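Local coordinates for phosphate-binding protein PstS 2 (Streptococcus pneumoniae, PDB 4H1X), which probably serves as the solute-binding lipoprotein of the PstSACB ABC transporter, capturing phosphate for import into the cell, at residues I197-V200 against T204-I207; S165-M170 against I188-S193; R92-V95 against E99-L102; Q129-V134 against F139-T144; N64-G69 against T259-I264. All blocks are in the same frame, centred on the assembly; numbering follows the deposited sequence.

Contact 1: I197-V200 against T204-I207; sequences ITAV and TADI
Ala199 O, near the end of helix 193-202, takes two backbone N-H groups from the chain just after the helix. Thr204 N reaches Ala199 O at 2.9 Å, tilted 19° from the carbonyl plane, while Ala205 N approaches Ala199 O from well above that plane at 3.2 Å. Two N-H groups thus hold the oxygen, one near its carbonyl plane and one well above it. Thr204 OG1 also comes to 3.4 Å from Ala199 O, a weak and unsettled bond, because its chi1 of 67° tucks the hydroxyl between its own backbone N and carbonyl carbon.

Alongside these bonds the two alanine methyl groups meet directly, Ala199 CB lying 3.5 Å from Ala205 CB. Val200 adds its CG2 branch, which packs on the backbone of Ile207 with 3.6 Å between Val200 CG2 and Ile207 C. A water donates to both Val200 O and Ala205 O, 2.8 Å from each, and so joins the helix end to the outgoing chain.

Further out, both alanines rest on Val161 of strand 155-162, and the carboxylate of Asp206 takes the backbone N-H of Ser159 from the same strand. The outgoing chain is thereby led from the helix into strand 207-210, alongside strand 155-162. This is the helix-to-strand turn of a parallel beta-alpha-beta crossover, as in the alpha/beta lobes of periplasmic binding proteins.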
# COMPACT_ATOMS: atom_id res chain seq x y z
N ILE A 197 -15.50 -0.60 4.85
CA ILE A 197 -16.15 -1.82 5.36
C ILE A 197 -17.59 -1.49 5.79
O ILE A 197 -18.54 -2.19 5.41
CB ILE A 197 -15.32 -2.40 6.55
CG1 ILE A 197 -13.98 -2.95 6.04
CG2 ILE A 197 -16.11 -3.50 7.31
CD1 ILE A 197 -12.92 -3.12 7.10
N THR A 198 -17.76 -0.41 6.58
CA THR A 198 -19.07 0.04 7.06
C THR A 198 -20.02 0.32 5.87
O THR A 198 -21.17 -0.13 5.89
CB THR A 198 -18.90 1.24 7.97
OG1 THR A 198 -18.18 0.82 9.14
CG2 THR A 198 -20.24 1.85 8.40
N ALA A 199 -19.52 1.01 4.82
CA ALA A 199 -20.31 1.38 3.64
C ALA A 199 -20.81 0.13 2.93
O ALA A 199 -21.98 0.09 2.54
CB ALA A 199 -19.47 2.23 2.69
N VAL A 200 -19.98 -0.92 2.85
CA VAL A 200 -20.40 -2.17 2.19
C VAL A 200 -21.51 -2.83 3.03
O VAL A 200 -22.54 -3.21 2.48
CB VAL A 200 -19.21 -3.13 1.93
CG1 VAL A 200 -19.70 -4.52 1.53
CG2 VAL A 200 -18.27 -2.58 0.87
N THR A 204 -24.28 1.19 1.20
CA THR A 204 -24.09 2.52 0.58
C THR A 204 -22.92 2.48 -0.44
O THR A 204 -22.73 3.42 -1.21
CB THR A 204 -23.89 3.63 1.63
OG1 THR A 204 -22.66 3.43 2.32
CG2 THR A 204 -25.07 3.74 2.61
N ALA A 205 -22.13 1.39 -0.39
CA ALA A 205 -21.05 1.12 -1.34
C ALA A 205 -21.26 -0.27 -1.88
O ALA A 205 -21.63 -1.17 -1.12
CB ALA A 205 -19.69 1.21 -0.67
N ASP A 206 -20.94 -0.46 -3.15
CA ASP A 206 -21.00 -1.77 -3.76
C ASP A 206 -19.74 -2.55 -3.37
O ASP A 206 -19.80 -3.75 -3.13
CB ASP A 206 -21.14 -1.62 -5.27
CG ASP A 206 -22.39 -0.84 -5.67
OD1 ASP A 206 -23.50 -1.28 -5.33
OD2 ASP A 206 -22.25 0.27 -6.23
N ILE A 207 -18.59 -1.87 -3.38
CA ILE A 207 -17.29 -2.50 -3.10
C ILE A 207 -16.52 -1.60 -2.13
O ILE A 207 -16.54 -0.36 -2.29
CB ILE A 207 -16.51 -2.69 -4.43
CG1 ILE A 207 -17.30 -3.62 -5.41
CG2 ILE A 207 -15.11 -3.28 -4.19
CD1 ILE A 207 -16.82 -3.54 -6.90
O HOH W 1 -22.81 -3.53 -0.27

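Contact 2: S165-M170 against I188-S193; sequences SVSSLM and ITSNGS
Ser167 OG is hydrogen-bonded to two oxygens, Ser190 OG on the strand across from it and Ser163 O just before its own segment. The bond across the contact is very short, 2.5 Å from Ser167 OG to Ser190 OG, and Ser167 was deposited in two conformers, so its exact length is doubtful. Both hydroxyls stand beside their own backbone N, Ser190 with chi1 -59°, and they meet between helix and strand.

One helical turn on, the contact becomes apolar. Met170, present as selenomethionine, sends its CG anti to the backbone N (chi1 -172°) against the end of Ile188, Met170 CG lying 3.8 Å from Ile188 CD1. The chain then bends twice and carries the selenium away from the strand. Beyond the strand, Asn191 folds its side chain back, and Gly192, the N-cap residue of helix 193-202, donates its N-H to Asn191 OD1, with 2.8 Å between Gly192 N and Asn191 OD1.

The axes of 165-170 and 188-190 run nearly antiparallel, 159° apart in direction and 8.5 Å at closest approach, as expected in the beta-alpha-beta unit that begins with strand 155-162. Met209 of strand 207-210 packs against Ser167, Met170 and Ile188 together, while Met170 also rests on Val160 and on Ile108 of strand 103-110.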
# COMPACT_ATOMS: atom_id res chain seq x y z
N SER A 165 -5.15 4.72 0.22
CA SER A 165 -4.00 4.04 -0.39
C SER A 165 -4.38 3.23 -1.62
O SER A 165 -3.56 3.06 -2.53
CB SER A 165 -3.32 3.11 0.62
OG SER A 165 -2.76 3.87 1.68
N VAL A 166 -5.62 2.70 -1.66
CA VAL A 166 -6.05 1.87 -2.79
C VAL A 166 -6.71 2.72 -3.89
O VAL A 166 -6.85 2.22 -5.01
CB VAL A 166 -7.03 0.77 -2.30
CG1 VAL A 166 -7.32 -0.26 -3.40
CG2 VAL A 166 -6.50 0.09 -1.04
N SER A 167 -7.09 3.97 -3.58
CA SER A 167 -7.82 4.86 -4.50
C SER A 167 -7.17 5.04 -5.87
O SER A 167 -7.87 4.94 -6.88
CB SER A 167 -8.03 6.23 -3.86
OG SER A 167 -8.84 6.08 -2.71
N SER A 168 -5.85 5.34 -5.92
CA SER A 168 -5.17 5.58 -7.19
C SER A 168 -5.26 4.36 -8.09
O SER A 168 -5.64 4.50 -9.25
CB SER A 168 -3.71 6.00 -6.99
OG SER A 168 -3.18 6.33 -8.26
N LEU A 169 -4.96 3.17 -7.53
CA LEU A 169 -5.02 1.92 -8.28
C LEU A 169 -6.46 1.62 -8.74
O LEU A 169 -6.66 1.19 -9.88
CB LEU A 169 -4.47 0.75 -7.46
CG LEU A 169 -4.54 -0.62 -8.18
CD1 LEU A 169 -3.77 -0.61 -9.52
CD2 LEU A 169 -4.05 -1.73 -7.27
N MSE A 170 -7.45 1.85 -7.85
CA MSE A 170 -8.86 1.64 -8.19
C MSE A 170 -9.25 2.53 -9.37
O MSE A 170 -9.95 2.07 -10.27
CB MSE A 170 -9.74 1.93 -6.96
CG MSE A 170 -11.18 1.55 -7.17
SE MSE A 170 -11.35 -0.33 -7.80
CE MSE A 170 -10.60 -1.26 -6.47
N ILE A 188 -15.51 6.75 -6.92
CA ILE A 188 -14.57 6.20 -5.96
C ILE A 188 -14.46 7.19 -4.82
O ILE A 188 -14.01 8.32 -5.04
CB ILE A 188 -13.21 5.90 -6.62
CG1 ILE A 188 -13.37 4.86 -7.77
CG2 ILE A 188 -12.20 5.45 -5.55
CD1 ILE A 188 -12.25 4.78 -8.77
N THR A 189 -14.82 6.77 -3.60
CA THR A 189 -14.76 7.63 -2.44
C THR A 189 -13.61 7.22 -1.56
O THR A 189 -13.56 6.07 -1.11
CB THR A 189 -16.09 7.59 -1.68
OG1 THR A 189 -17.13 8.05 -2.54
CG2 THR A 189 -16.05 8.44 -0.41
N SER A 190 -12.68 8.15 -1.32
CA SER A 190 -11.55 7.94 -0.44
C SER A 190 -11.88 8.46 0.94
O SER A 190 -12.22 9.63 1.09
CB SER A 190 -10.32 8.67 -0.97
OG SER A 190 -9.97 8.24 -2.26
N ASN A 191 -11.80 7.60 1.95
CA ASN A 191 -12.00 8.03 3.34
C ASN A 191 -11.06 7.21 4.24
O ASN A 191 -10.08 7.75 4.76
CB ASN A 191 -13.48 8.00 3.76
CG ASN A 191 -14.31 6.83 3.27
OD1 ASN A 191 -13.81 5.73 3.02
ND2 ASN A 191 -15.61 7.04 3.16
N GLY A 192 -11.29 5.91 4.33
CA GLY A 192 -10.47 5.01 5.14
C GLY A 192 -11.01 3.61 5.09
O GLY A 192 -12.16 3.42 4.69
N SER A 193 -10.18 2.63 5.46
CA SER A 193 -10.57 1.22 5.41
C SER A 193 -11.85 0.94 6.24
O SER A 193 -12.77 0.29 5.73
CB SER A 193 -9.41 0.32 5.87
OG SER A 193 -8.29 0.41 5.01

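Contact 3: R92-V95 against E99-L102; sequences RDTV and EYPL
Tyr100 N donates to Thr94 O, on the helix that precedes it, at 2.9 Å; the bond is nearly straight at 171°, although the donor stands well above the carbonyl plane. Glu99 N, one residue earlier, is hydrogen-bonded to Asp97 OD1. The hydroxyl of Thr94 turns back toward the start of the helix, bonding Lys89 O; with chi1 57° it lies between the backbone N and the carbonyl carbon.

The chain turns back here after the short helix 92-96 and enters strand 103-110, which pairs antiparallel with both strand 223-236 and strand 207-210 of the large mixed sheet. Gln103 NE2, at the start of that strand, bonds both Val95 O and Tyr100 O and so ties the two sides of the turn together.

Packing contacts fill in around the bond. Tyr100 CB nestles 3.6 Å from Thr94 OG1, and one ortho carbon passes Val95, with Tyr100 CD2 4.0 Å from Val95 CG2. Since CG is anti to the backbone N (chi1 -172°), the ring runs on away from the helix, and its hydroxyl is held by Ile232 O. At the more exposed side, beside Glu99, the methyl carbon Thr94 CG2 touches the carboxylate, 3.9 Å from Glu99 OE1.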
# COMPACT_ATOMS: atom_id res chain seq x y z
N ARG A 92 9.59 -8.60 -6.18
CA ARG A 92 8.35 -9.30 -6.52
C ARG A 92 8.33 -10.65 -5.83
O ARG A 92 7.37 -10.94 -5.12
CB ARG A 92 8.32 -9.48 -8.06
CG ARG A 92 7.12 -10.22 -8.64
CD ARG A 92 7.04 -10.05 -10.16
NE ARG A 92 8.34 -10.15 -10.82
CZ ARG A 92 8.99 -9.13 -11.38
NH1 ARG A 92 8.43 -7.93 -11.44
NH2 ARG A 92 10.18 -9.32 -11.92
N ASP A 93 9.40 -11.44 -5.99
CA ASP A 93 9.50 -12.79 -5.45
C ASP A 93 9.43 -12.86 -3.91
O ASP A 93 8.74 -13.74 -3.39
CB ASP A 93 10.79 -13.45 -5.95
CG ASP A 93 10.75 -13.83 -7.43
OD1 ASP A 93 9.64 -13.80 -8.03
OD2 ASP A 93 11.81 -14.20 -7.98
N THR A 94 10.13 -11.97 -3.17
CA THR A 94 10.16 -12.04 -1.70
C THR A 94 8.90 -11.43 -1.08
O THR A 94 8.54 -11.79 0.05
CB THR A 94 11.43 -11.42 -1.13
OG1 THR A 94 11.54 -10.07 -1.58
CG2 THR A 94 12.70 -12.22 -1.51
N VAL A 95 8.21 -10.54 -1.84
CA VAL A 95 6.95 -10.01 -1.35
C VAL A 95 5.90 -11.12 -1.51
O VAL A 95 5.19 -11.43 -0.55
CB VAL A 95 6.52 -8.71 -2.07
CG1 VAL A 95 5.06 -8.33 -1.71
CG2 VAL A 95 7.47 -7.55 -1.72
N GLU A 99 8.52 -13.60 2.43
CA GLU A 99 9.82 -13.45 3.10
C GLU A 99 10.08 -11.99 3.48
O GLU A 99 10.69 -11.72 4.51
CB GLU A 99 10.96 -13.91 2.20
CG GLU A 99 11.21 -15.41 2.12
CD GLU A 99 12.48 -15.65 1.32
OE1 GLU A 99 12.37 -15.77 0.08
OE2 GLU A 99 13.58 -15.57 1.92
N TYR A 100 9.67 -11.06 2.60
CA TYR A 100 9.88 -9.63 2.82
C TYR A 100 8.73 -9.08 3.69
O TYR A 100 7.57 -9.15 3.29
CB TYR A 100 10.02 -8.90 1.47
CG TYR A 100 10.41 -7.46 1.67
CD1 TYR A 100 11.72 -7.12 1.98
CD2 TYR A 100 9.47 -6.44 1.58
CE1 TYR A 100 12.09 -5.79 2.18
CE2 TYR A 100 9.83 -5.11 1.75
CZ TYR A 100 11.14 -4.78 2.06
OH TYR A 100 11.49 -3.46 2.22
N PRO A 101 9.03 -8.60 4.91
CA PRO A 101 7.95 -8.25 5.86
C PRO A 101 7.26 -6.88 5.71
O PRO A 101 6.13 -6.75 6.20
CB PRO A 101 8.66 -8.33 7.21
CG PRO A 101 10.06 -7.95 6.92
CD PRO A 101 10.36 -8.46 5.54
N LEU A 102 7.90 -5.89 5.07
CA LEU A 102 7.28 -4.56 4.90
C LEU A 102 6.39 -4.57 3.68
O LEU A 102 6.81 -4.20 2.58
CB LEU A 102 8.32 -3.44 4.79
CG LEU A 102 9.34 -3.34 5.90
CD1 LEU A 102 10.44 -2.40 5.49
CD2 LEU A 102 8.71 -2.88 7.19

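Contact 4: Q129-V134 against F139-T144; sequences QGQQVV and FIEAKT
Phe139 opens the contact by donating its backbone N-H to the oxygen of Val134, with 3.2 Å between Phe139 N and Val134 O. Val134 O also lies at the edge of the phenyl ring, near its plane. The apolar part follows at the base of the side chain, where Phe139 CB rests 3.8 Å from Val134 CG1 before the ring leads away to meet that of Phe106, their planes at about 50°. Ile140 turns its side chain the other way, onto Val95 and Leu96 of helix 92-96.

Glu141 returns to helix 128-136. Its CG is anti to the backbone N (chi1 -179°) and the chain then bends, which lays the carboxylate over the extended side chain of Gln131. Carboxylate and amide are stacked, their planes 26° apart, and Glu141 OE1 approaches the aliphatic part, 3.2 Å from Gln131 CG. Two residues on, Lys143 N donates to the anti lone pair of Glu141 OE2, at 3.1 Å; Lys143 CB meanwhile touches the amide, 3.7 Å from Gln131 NE2.

The carboxylate and amide thus meet through their flat sides and methylenes, each hydrogen-bonded to backbone instead: Glu141 to Lys143 N, Gln131 NE2 to Glu145 O. Such backbone bonds would help limit the rotation of both groups, and the N-H from Lys143 probably helps stabilise the negative charge of Glu141.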
# COMPACT_ATOMS: atom_id res chain seq x y z
N GLN A 129 -6.39 -8.82 -18.22
CA GLN A 129 -6.35 -7.35 -18.44
C GLN A 129 -6.29 -6.57 -17.13
O GLN A 129 -5.53 -5.60 -17.03
CB GLN A 129 -7.58 -6.86 -19.22
CG GLN A 129 -7.79 -7.49 -20.59
CD GLN A 129 -9.16 -7.10 -21.09
OE1 GLN A 129 -10.02 -7.95 -21.38
NE2 GLN A 129 -9.40 -5.80 -21.17
N GLY A 130 -7.10 -6.97 -16.15
CA GLY A 130 -7.13 -6.35 -14.83
C GLY A 130 -5.81 -6.51 -14.10
O GLY A 130 -5.28 -5.54 -13.54
N GLN A 131 -5.24 -7.72 -14.15
CA GLN A 131 -3.95 -8.03 -13.53
C GLN A 131 -2.86 -7.21 -14.20
O GLN A 131 -1.94 -6.73 -13.51
CB GLN A 131 -3.61 -9.52 -13.64
CG GLN A 131 -4.49 -10.45 -12.79
CD GLN A 131 -4.00 -11.89 -12.83
OE1 GLN A 131 -3.03 -12.25 -13.51
NE2 GLN A 131 -4.69 -12.75 -12.12
N GLN A 132 -2.97 -6.99 -15.53
CA GLN A 132 -1.97 -6.18 -16.25
C GLN A 132 -2.01 -4.70 -15.78
O GLN A 132 -0.97 -4.04 -15.71
CB GLN A 132 -2.15 -6.29 -17.77
CG GLN A 132 -0.90 -5.86 -18.55
CD GLN A 132 0.32 -6.69 -18.22
OE1 GLN A 132 0.31 -7.93 -18.29
NE2 GLN A 132 1.39 -6.03 -17.82
N VAL A 133 -3.19 -4.18 -15.42
CA VAL A 133 -3.30 -2.81 -14.90
C VAL A 133 -2.51 -2.73 -13.58
O VAL A 133 -1.76 -1.78 -13.37
CB VAL A 133 -4.78 -2.36 -14.71
CG1 VAL A 133 -4.85 -1.02 -13.98
CG2 VAL A 133 -5.49 -2.26 -16.06
N VAL A 134 -2.67 -3.74 -12.71
CA VAL A 134 -1.98 -3.77 -11.43
C VAL A 134 -0.45 -3.75 -11.62
O VAL A 134 0.21 -2.89 -11.03
CB VAL A 134 -2.46 -4.99 -10.61
CG1 VAL A 134 -1.61 -5.20 -9.36
CG2 VAL A 134 -3.95 -4.81 -10.22
N PHE A 139 2.55 -2.37 -8.90
CA PHE A 139 2.19 -3.14 -7.70
C PHE A 139 2.48 -4.61 -7.99
O PHE A 139 2.70 -4.98 -9.14
CB PHE A 139 0.71 -2.94 -7.32
CG PHE A 139 0.45 -1.54 -6.83
CD1 PHE A 139 0.75 -1.18 -5.52
CD2 PHE A 139 -0.12 -0.59 -7.67
CE1 PHE A 139 0.54 0.13 -5.07
CE2 PHE A 139 -0.34 0.72 -7.23
CZ PHE A 139 -0.03 1.06 -5.93
N ILE A 140 2.48 -5.44 -6.96
CA ILE A 140 2.73 -6.87 -7.14
C ILE A 140 1.39 -7.64 -7.19
O ILE A 140 0.50 -7.42 -6.37
CB ILE A 140 3.67 -7.36 -6.02
CG1 ILE A 140 5.08 -6.74 -6.25
CG2 ILE A 140 3.73 -8.89 -5.97
CD1 ILE A 140 5.92 -6.55 -5.01
N GLU A 141 1.26 -8.53 -8.20
CA GLU A 141 0.09 -9.36 -8.43
C GLU A 141 0.23 -10.68 -7.64
O GLU A 141 1.08 -11.51 -7.96
CB GLU A 141 -0.08 -9.60 -9.96
CG GLU A 141 -1.29 -10.43 -10.37
CD GLU A 141 -2.60 -9.94 -9.80
OE1 GLU A 141 -3.13 -8.91 -10.29
OE2 GLU A 141 -3.07 -10.55 -8.82
N ALA A 142 -0.62 -10.85 -6.60
CA ALA A 142 -0.63 -12.04 -5.73
C ALA A 142 -1.23 -13.28 -6.41
O ALA A 142 -0.82 -14.40 -6.12
CB ALA A 142 -1.41 -11.74 -4.45
N LYS A 143 -2.21 -13.06 -7.31
CA LYS A 143 -2.88 -14.16 -8.00
C LYS A 143 -2.00 -14.75 -9.09
O LYS A 143 -1.31 -14.02 -9.81
CB LYS A 143 -4.23 -13.72 -8.58
CG LYS A 143 -5.22 -13.18 -7.54
CD LYS A 143 -5.92 -14.29 -6.73
CE LYS A 143 -6.22 -13.86 -5.32
NZ LYS A 143 -7.08 -14.84 -4.61
N THR A 144 -2.01 -16.09 -9.18
CA THR A 144 -1.25 -16.86 -10.16
C THR A 144 -2.20 -17.32 -11.27
O THR A 144 -1.78 -17.44 -12.42
CB THR A 144 -0.52 -18.04 -9.50
OG1 THR A 144 -1.46 -18.92 -8.87
CG2 THR A 144 0.54 -17.58 -8.48

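Contact 5: N64-G69 against T259-I264; sequences NANAIG and TTWDKI
The indole of Trp261 meets Asn66 with its edge, the NE1 proton going to the backbone oxygen of Asn66. Trp261 NE1 lies 3.0 Å from Asn66 O with an N-H...O angle of 161°, and the acceptor is exactly in the ring plane; seen from the carbonyl, however, the donor stands 44° above its plane. The side-chain amide of Asn66, inclined 31° to the indole, comes obliquely near the pyrrole side, with Asn66 OD1 4.0 Å from Trp261 CD1. The far end of the six-membered ring meets the extended side chain of Ile68 obliquely, Ile68 CD1 coming to 4.1 Å from Trp261 CH2.

Each partner is shaped by its own turn. Asn66 belongs to a type I beta turn closed by Ala67 N donating to Asn64 O at 3.1 Å, just ahead of strand 67-72. Trp261 begins a short 3-10 segment, 261-263, followed by Ile264, whose N donates to Trp261 O at 2.9 Å. Thr260 OG1, just ahead of the segment, donates to Asp262 OD1 within it at 2.9 Å, a side-chain bond that spans the tryptophan.

Strand 67-72 is paired here with strand 12-16, parallel, and with strand 223-236, antiparallel. Trp261 packs on Ile11 and on Val236 at this end of the sheet, and Ile68 shares both of those neighbours while also touching Val253 and Phe254 of helix 247-254.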
# COMPACT_ATOMS: atom_id res chain seq x y z
N ASN A 64 20.99 13.70 0.12
CA ASN A 64 21.68 13.76 1.40
C ASN A 64 22.27 12.39 1.74
O ASN A 64 21.52 11.43 1.91
CB ASN A 64 20.69 14.25 2.47
CG ASN A 64 20.13 15.64 2.16
OD1 ASN A 64 20.79 16.67 2.40
ND2 ASN A 64 18.98 15.69 1.47
N ALA A 65 23.62 12.32 1.85
CA ALA A 65 24.35 11.07 2.12
C ALA A 65 23.88 10.32 3.39
O ALA A 65 23.98 9.09 3.44
CB ALA A 65 25.84 11.33 2.24
N ASN A 66 23.44 11.07 4.42
CA ASN A 66 23.03 10.51 5.72
C ASN A 66 21.54 10.21 5.85
O ASN A 66 21.09 9.85 6.94
CB ASN A 66 23.39 11.49 6.83
CG ASN A 66 24.88 11.69 7.04
OD1 ASN A 66 25.69 10.78 6.83
ND2 ASN A 66 25.25 12.87 7.49
N ALA A 67 20.77 10.37 4.76
CA ALA A 67 19.32 10.24 4.90
C ALA A 67 18.81 8.80 4.75
O ALA A 67 19.46 7.93 4.15
CB ALA A 67 18.62 11.16 3.90
N ILE A 68 17.64 8.56 5.33
CA ILE A 68 16.90 7.31 5.21
C ILE A 68 15.42 7.64 5.11
O ILE A 68 14.93 8.53 5.82
CB ILE A 68 17.20 6.31 6.37
CG1 ILE A 68 16.57 4.91 6.10
CG2 ILE A 68 16.75 6.86 7.76
CD1 ILE A 68 16.99 3.90 7.17
N GLY A 69 14.72 6.92 4.25
CA GLY A 69 13.28 7.15 4.07
C GLY A 69 12.60 5.88 3.62
O GLY A 69 13.24 4.82 3.52
N THR A 259 20.68 6.82 16.31
CA THR A 259 20.85 8.07 15.55
C THR A 259 22.15 8.23 14.77
O THR A 259 22.34 9.28 14.15
CB THR A 259 20.75 9.25 16.54
OG1 THR A 259 21.82 9.15 17.48
CG2 THR A 259 19.42 9.29 17.29
N THR A 260 23.06 7.24 14.81
CA THR A 260 24.31 7.36 14.05
C THR A 260 24.49 6.14 13.18
O THR A 260 24.14 5.04 13.58
CB THR A 260 25.50 7.59 14.97
OG1 THR A 260 25.48 6.61 15.99
CG2 THR A 260 25.51 8.99 15.58
N TRP A 261 25.06 6.35 11.97
CA TRP A 261 25.25 5.27 11.01
C TRP A 261 26.25 4.20 11.45
O TRP A 261 26.07 3.04 11.09
CB TRP A 261 25.64 5.83 9.64
CG TRP A 261 24.44 6.36 8.91
CD1 TRP A 261 24.12 7.66 8.68
CD2 TRP A 261 23.35 5.58 8.42
NE1 TRP A 261 22.91 7.74 8.02
CE2 TRP A 261 22.42 6.48 7.85
CE3 TRP A 261 23.07 4.20 8.38
CZ2 TRP A 261 21.22 6.04 7.28
CZ3 TRP A 261 21.89 3.77 7.79
CH2 TRP A 261 20.97 4.69 7.28
N ASP A 262 27.26 4.57 12.27
CA ASP A 262 28.26 3.60 12.75
C ASP A 262 27.62 2.45 13.58
O ASP A 262 28.23 1.39 13.69
CB ASP A 262 29.39 4.31 13.54
CG ASP A 262 29.02 4.90 14.88
OD1 ASP A 262 27.85 5.30 15.06
OD2 ASP A 262 29.92 5.02 15.75
N LYS A 263 26.38 2.65 14.11
CA LYS A 263 25.67 1.63 14.89
C LYS A 263 25.06 0.56 13.97
O LYS A 263 24.64 -0.51 14.44
CB LYS A 263 24.59 2.27 15.78
CG LYS A 263 24.93 2.24 17.28
CD LYS A 263 24.23 1.09 18.00
CE LYS A 263 24.70 0.92 19.42
NZ LYS A 263 23.99 -0.19 20.12
N ILE A 264 25.01 0.84 12.65
CA ILE A 264 24.48 -0.08 11.63
C ILE A 264 25.68 -0.73 10.94
O ILE A 264 26.43 -0.04 10.22
CB ILE A 264 23.51 0.64 10.64
CG1 ILE A 264 22.32 1.35 11.35
CG2 ILE A 264 23.05 -0.31 9.51
CD1 ILE A 264 21.34 0.46 12.12

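Contacts 1 and 2, with centres about 12 Å apart, follow each other along strand 183-190 and helix 193-202. Contact 2 touches contact 4 through Leu169 CD1, 4.1 Å from Val134 CA, and contact 4 touches contact 3, Ile140 CD1 lying 3.7 Å from Val95 CB, so contacts 2, 4 and 3 are joined in a row by side-chain packing. Contact 5 brings distant parts of the sequence together at the far end, its centre about 43 Å from that of contact 1. In contact 2, Ser165 OG is hydrogen-bonded to Arg104 and weakly to a citrate, probably from the crystallisation liquor, consistent with an anion-accepting site.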